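Local coordinates for VOC domain-containing protein (Streptococcus mutans, PDB 3L7T) that binds zinc as a member of the glyoxalase/bleomycin resistance/dioxygenase (VOC) superfamily and may have lactoylglutathione lyase (glyoxalase I) activity, at the interface of chains A and B. Residues are numbered along the deposited sequence; one frame, centred on the assembly and turned at random. Chains: chain A/B, Putative uncharacterized protein.

Contact 1: the interface of chains A and B. Residues chain A 5-6, 9, 52; chain B 9, 49, 52, 54, 85, 87.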
loop_
_atom_site.group_PDB
_atom_site.type_symbol
_atom_site.label_atom_id
_atom_site.label_comp_id
_atom_site.label_asym_id
_atom_site.label_seq_id
_atom_site.Cartn_x
_atom_site.Cartn_y
_atom_site.Cartn_z
ATOM N N ALA A 5 4.217 -10.968 -8.343
ATOM C CA ALA A 5 4.610 -10.570 -7.000
ATOM C C ALA A 5 4.511 -9.048 -6.959
ATOM O O ALA A 5 4.309 -8.407 -7.991
ATOM C CB ALA A 5 6.044 -11.035 -6.698
ATOM N N VAL A 6 4.465 -8.503 -5.758
ATOM C CA VAL A 6 4.613 -7.068 -5.585
ATOM C C VAL A 6 6.083 -6.724 -5.774
ATOM O O VAL A 6 6.962 -7.394 -5.226
ATOM C CB VAL A 6 4.119 -6.626 -4.192
ATOM C CG1 VAL A 6 4.458 -5.170 -3.950
ATOM C CG2 VAL A 6 2.623 -6.803 -4.137
ATOM N N VAL A 9 5.904 -0.913 -2.835
ATOM C CA VAL A 9 4.752 -0.171 -2.336
ATOM C C VAL A 9 5.313 1.199 -2.019
ATOM O O VAL A 9 6.399 1.296 -1.443
ATOM C CB VAL A 9 4.257 -0.767 -1.007
ATOM C CG1 VAL A 9 2.918 -0.127 -0.626
ATOM C CG2 VAL A 9 4.031 -2.284 -1.178
ATOM N N ILE A 52 10.529 -7.067 -1.414
ATOM C CA ILE A 52 9.711 -5.980 -1.905
ATOM C C ILE A 52 10.434 -4.718 -1.457
ATOM O O ILE A 52 10.956 -4.680 -0.344
ATOM C CB ILE A 52 8.298 -6.071 -1.266
ATOM C CG1 ILE A 52 7.515 -7.203 -1.938
ATOM C CG2 ILE A 52 7.543 -4.735 -1.348
ATOM C CD1 ILE A 52 6.257 -7.631 -1.227
ATOM N N VAL B 9 -1.044 -6.265 2.000
ATOM C CA VAL B 9 -1.334 -4.864 1.734
ATOM C C VAL B 9 -2.849 -4.769 1.584
ATOM O O VAL B 9 -3.479 -5.589 0.901
ATOM C CB VAL B 9 -0.726 -4.444 0.409
ATOM C CG1 VAL B 9 -1.136 -3.002 0.033
ATOM C CG2 VAL B 9 0.790 -4.556 0.459
ATOM N N CYS B 49 -0.803 -12.670 -4.084
ATOM C CA CYS B 49 0.169 -12.035 -4.960
ATOM C C CYS B 49 1.590 -12.421 -4.545
ATOM O O CYS B 49 2.078 -12.006 -3.496
ATOM C CB CYS B 49 0.008 -10.514 -4.954
ATOM S SG CYS B 49 1.119 -9.763 -6.158
ATOM N N ILE B 52 2.662 -12.605 -0.666
ATOM C CA ILE B 52 1.854 -11.762 0.197
ATOM C C ILE B 52 0.390 -11.852 -0.198
ATOM O O ILE B 52 0.065 -12.390 -1.254
ATOM C CB ILE B 52 2.332 -10.307 0.192
ATOM C CG1 ILE B 52 1.762 -9.533 -0.984
ATOM C CG2 ILE B 52 3.863 -10.212 0.250
ATOM C CD1 ILE B 52 1.795 -8.024 -0.713
ATOM N N LEU B 54 -3.209 -9.593 -0.905
ATOM C CA LEU B 54 -3.871 -8.295 -1.088
ATOM C C LEU B 54 -5.261 -8.391 -0.478
ATOM O O LEU B 54 -6.040 -9.286 -0.835
ATOM C CB LEU B 54 -4.020 -7.952 -2.575
ATOM C CG LEU B 54 -2.768 -8.018 -3.462
ATOM C CD1 LEU B 54 -3.100 -7.749 -4.950
ATOM C CD2 LEU B 54 -1.708 -7.039 -2.965
ATOM N N LEU B 85 0.946 0.916 -5.788
ATOM C CA LEU B 85 1.399 -0.453 -5.655
ATOM C C LEU B 85 1.898 -0.907 -7.013
ATOM O O LEU B 85 1.232 -0.688 -8.034
ATOM C CB LEU B 85 0.195 -1.310 -5.226
ATOM C CG LEU B 85 0.445 -2.778 -4.916
ATOM C CD1 LEU B 85 1.426 -2.966 -3.789
ATOM C CD2 LEU B 85 -0.903 -3.421 -4.522
ATOM N N PHE B 87 3.562 -4.075 -9.367
ATOM C CA PHE B 87 3.691 -5.520 -9.477
ATOM C C PHE B 87 4.856 -5.839 -10.380
ATOM O O PHE B 87 5.037 -5.201 -11.424
ATOM C CB PHE B 87 2.411 -6.083 -10.100
ATOM C CG PHE B 87 1.185 -5.799 -9.302
ATOM C CD1 PHE B 87 0.983 -6.439 -8.083
ATOM C CD2 PHE B 87 0.201 -4.947 -9.785
ATOM C CE1 PHE B 87 -0.137 -6.190 -7.314
ATOM C CE2 PHE B 87 -0.957 -4.693 -9.024
ATOM C CZ PHE B 87 -1.114 -5.302 -7.786
HETATM O O HOH W 1 4.401 -10.284 -3.571
#

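Contact 2: the interface of chains A and B. Residues chain A 8-10, 82; chain B 82-85.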
loop_
_atom_site.group_PDB
_atom_site.type_symbol
_atom_site.label_atom_id
_atom_site.label_comp_id
_atom_site.label_asym_id
_atom_site.label_seq_id
_atom_site.Cartn_x
_atom_site.Cartn_y
_atom_site.Cartn_z
ATOM N N HIS A 8 7.082 -3.170 -5.459
ATOM C CA HIS A 8 7.246 -2.159 -4.401
ATOM C C HIS A 8 5.910 -1.536 -4.015
ATOM O O HIS A 8 4.905 -1.652 -4.746
ATOM C CB HIS A 8 8.275 -1.072 -4.835
ATOM C CG HIS A 8 7.801 -0.179 -5.943
ATOM N ND1 HIS A 8 8.073 -0.428 -7.273
ATOM C CD2 HIS A 8 7.150 1.008 -5.911
ATOM C CE1 HIS A 8 7.604 0.566 -8.011
ATOM N NE2 HIS A 8 6.997 1.423 -7.208
ATOM N N VAL A 9 5.904 -0.913 -2.835
ATOM C CA VAL A 9 4.752 -0.171 -2.336
ATOM C C VAL A 9 5.313 1.199 -2.019
ATOM O O VAL A 9 6.399 1.296 -1.443
ATOM C CB VAL A 9 4.257 -0.767 -1.007
ATOM C CG1 VAL A 9 2.918 -0.127 -0.626
ATOM C CG2 VAL A 9 4.031 -2.284 -1.178
ATOM N N ALA A 10 4.610 2.232 -2.452
ATOM C CA ALA A 10 5.068 3.616 -2.261
ATOM C C ALA A 10 4.155 4.297 -1.271
ATOM O O ALA A 10 2.983 3.936 -1.131
ATOM C CB ALA A 10 5.043 4.345 -3.583
ATOM N N LEU A 82 -5.027 2.645 -1.332
ATOM C CA LEU A 82 -4.300 1.817 -0.392
ATOM C C LEU A 82 -4.448 2.241 1.051
ATOM O O LEU A 82 -4.349 3.426 1.379
ATOM C CB LEU A 82 -2.829 1.747 -0.767
ATOM C CG LEU A 82 -2.568 1.145 -2.132
ATOM C CD1 LEU A 82 -1.178 1.588 -2.624
ATOM C CD2 LEU A 82 -2.609 -0.376 -2.019
ATOM N N LEU B 82 -0.319 5.416 2.108
ATOM C CA LEU B 82 0.107 4.561 1.009
ATOM C C LEU B 82 -0.356 5.141 -0.317
ATOM O O LEU B 82 -1.489 5.640 -0.441
ATOM C CB LEU B 82 -0.472 3.154 1.193
ATOM C CG LEU B 82 0.124 2.444 2.396
ATOM C CD1 LEU B 82 -0.719 1.193 2.651
ATOM C CD2 LEU B 82 1.586 2.081 2.193
ATOM N N ARG B 83 0.558 5.157 -1.277
ATOM C CA ARG B 83 0.410 5.955 -2.454
ATOM C C ARG B 83 0.070 5.054 -3.655
ATOM O O ARG B 83 -0.962 5.243 -4.298
ATOM C CB ARG B 83 1.686 6.766 -2.681
ATOM C CG ARG B 83 1.621 7.632 -3.909
ATOM C CD ARG B 83 3.009 8.122 -4.310
ATOM N NE ARG B 83 2.849 9.172 -5.315
ATOM C CZ ARG B 83 3.855 9.769 -5.936
ATOM N NH1 ARG B 83 5.112 9.381 -5.707
ATOM N NH2 ARG B 83 3.603 10.702 -6.850
ATOM N N HIS B 84 0.934 4.103 -3.991
ATOM C CA HIS B 84 0.615 3.203 -5.119
ATOM C C HIS B 84 1.363 1.891 -4.993
ATOM O O HIS B 84 2.137 1.716 -4.073
ATOM C CB HIS B 84 0.924 3.842 -6.475
ATOM C CG HIS B 84 2.381 4.102 -6.708
ATOM N ND1 HIS B 84 2.890 5.374 -6.841
ATOM C CD2 HIS B 84 3.423 3.259 -6.885
ATOM C CE1 HIS B 84 4.192 5.306 -7.037
ATOM N NE2 HIS B 84 4.546 4.035 -7.039
ATOM N N LEU B 85 0.946 0.916 -5.788
ATOM C CA LEU B 85 1.399 -0.453 -5.655
ATOM C C LEU B 85 1.898 -0.907 -7.013
ATOM O O LEU B 85 1.232 -0.688 -8.034
ATOM C CB LEU B 85 0.195 -1.310 -5.226
ATOM C CG LEU B 85 0.445 -2.778 -4.916
ATOM C CD1 LEU B 85 1.426 -2.966 -3.789
ATOM C CD2 LEU B 85 -0.903 -3.421 -4.522
HETATM O O HOH W 2 -3.107 5.267 3.137
HETATM O O HOH W 3 -3.805 5.099 -2.452
#

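Contact 1: the interface of chains A and B
A:Val6, on strand 5-12, pushes its two methyls between three side chains of chain B. CG1 lies anti to the backbone N (chi1 172°), which points it at the methyl CD1 of B:Leu85, 3.8 Å away, and leaves CG2 to pack on CD1 of B:Ile52 at 3.7 Å and also touch the sulfur of B:Cys49. The valine side chain runs at about a right angle to both B:Leu85 and B:Ile52. B:Leu85 CD1 is shared, because A:Val9 lies alongside the leucine, pointing the same way, and sets CG2 against the same methyl at 3.8 Å. The two copies of Ile52 cross obliquely near the two-fold axis and differ in their first torsion. CG1 of B:Ile52 sits between its backbone N and carbonyl carbon (chi1 84°), turning CD1 toward A:Val6, and its CG2 takes CD1 of A:Ile52 at 3.8 Å. SG of B:Cys49 rests on the peptide between A:Ala5 and A:Val6, 3.6 Å from A:Val6 N. The carbonyl O of A:Ala5 lies at the edge of the B:Phe87 ring, in its plane, and comes within 3.3 Å of B:Phe87 CA where strands 5-12 and 81-88 run antiparallel. Water 1 bridges the chains, 2.8 Å from A:Val6 N and 2.9 Å from the carbonyl O of B:Cys49.

Contact 2: the interface of chains A and B
An antiparallel strand pairing joins the two VOC-family subunits here: strand 5-12 of chain A lies against strand 81-88 of chain B, tying the two copies of the deposited dimer together through their backbones and bringing zinc-binding histidines from both chains close together. A:Ala10 carries the pairing. Its N donates to the carbonyl O of B:His84 at 3.0 Å, nearly straight at the hydrogen (173°). Its own O accepts from B:Arg83 N at 2.7 Å. The methyl of A:Ala10 covers one face of the B:His84 imidazole in a CH-pi contact, CB lying 3.7 Å from the ring centroid and displaced toward the rim on which NE2 sits. A:His8 reaches the same ring from its edge, its NE2 lying in the plane of the B:His84 ring and 3.6 Å from NE2 of that residue. Both histidines place CG between the backbone N and the carbonyl carbon (chi1 69° and 65°), which brings the two rings together. His8 and His84 are both zinc-binding residues of this protein, so their convergence across the chains suggests a metal site built from both subunits. On the other side of the strand, A:Leu82 and B:Leu82 meet through their CB atoms at 3.4 Å, a close fit for two carbons. CD1 of A:Leu82 reaches the backbone of B:His84, and B:Leu82 sends CD2 to CG1 of A:Val9 at 3.8 Å. Two waters flank the leucine pair: water 2 links A:Leu82 O to B:Leu82 N, and water 3 links A:Leu82 N to B:Leu82 O, 3.1 Å from the latter.

The C-alpha centres of contact 1 and contact 2 lie about 9 Å apart along one continuous seam. They share A:Val9 and B:Leu85, and in both strand 5-12 of chain A runs antiparallel to strand 81-88 of chain B. Contact 1 extends the seam into strands 42-49 and 52-58 with mainly apolar packing, whereas contact 2 supplies direct backbone hydrogen bonds and the meeting of histidines. Two-fold symmetry repeats both with the chains exchanged. The apolar packing may therefore help hold the strands in the register that aligns zinc-binding residues of the two subunits.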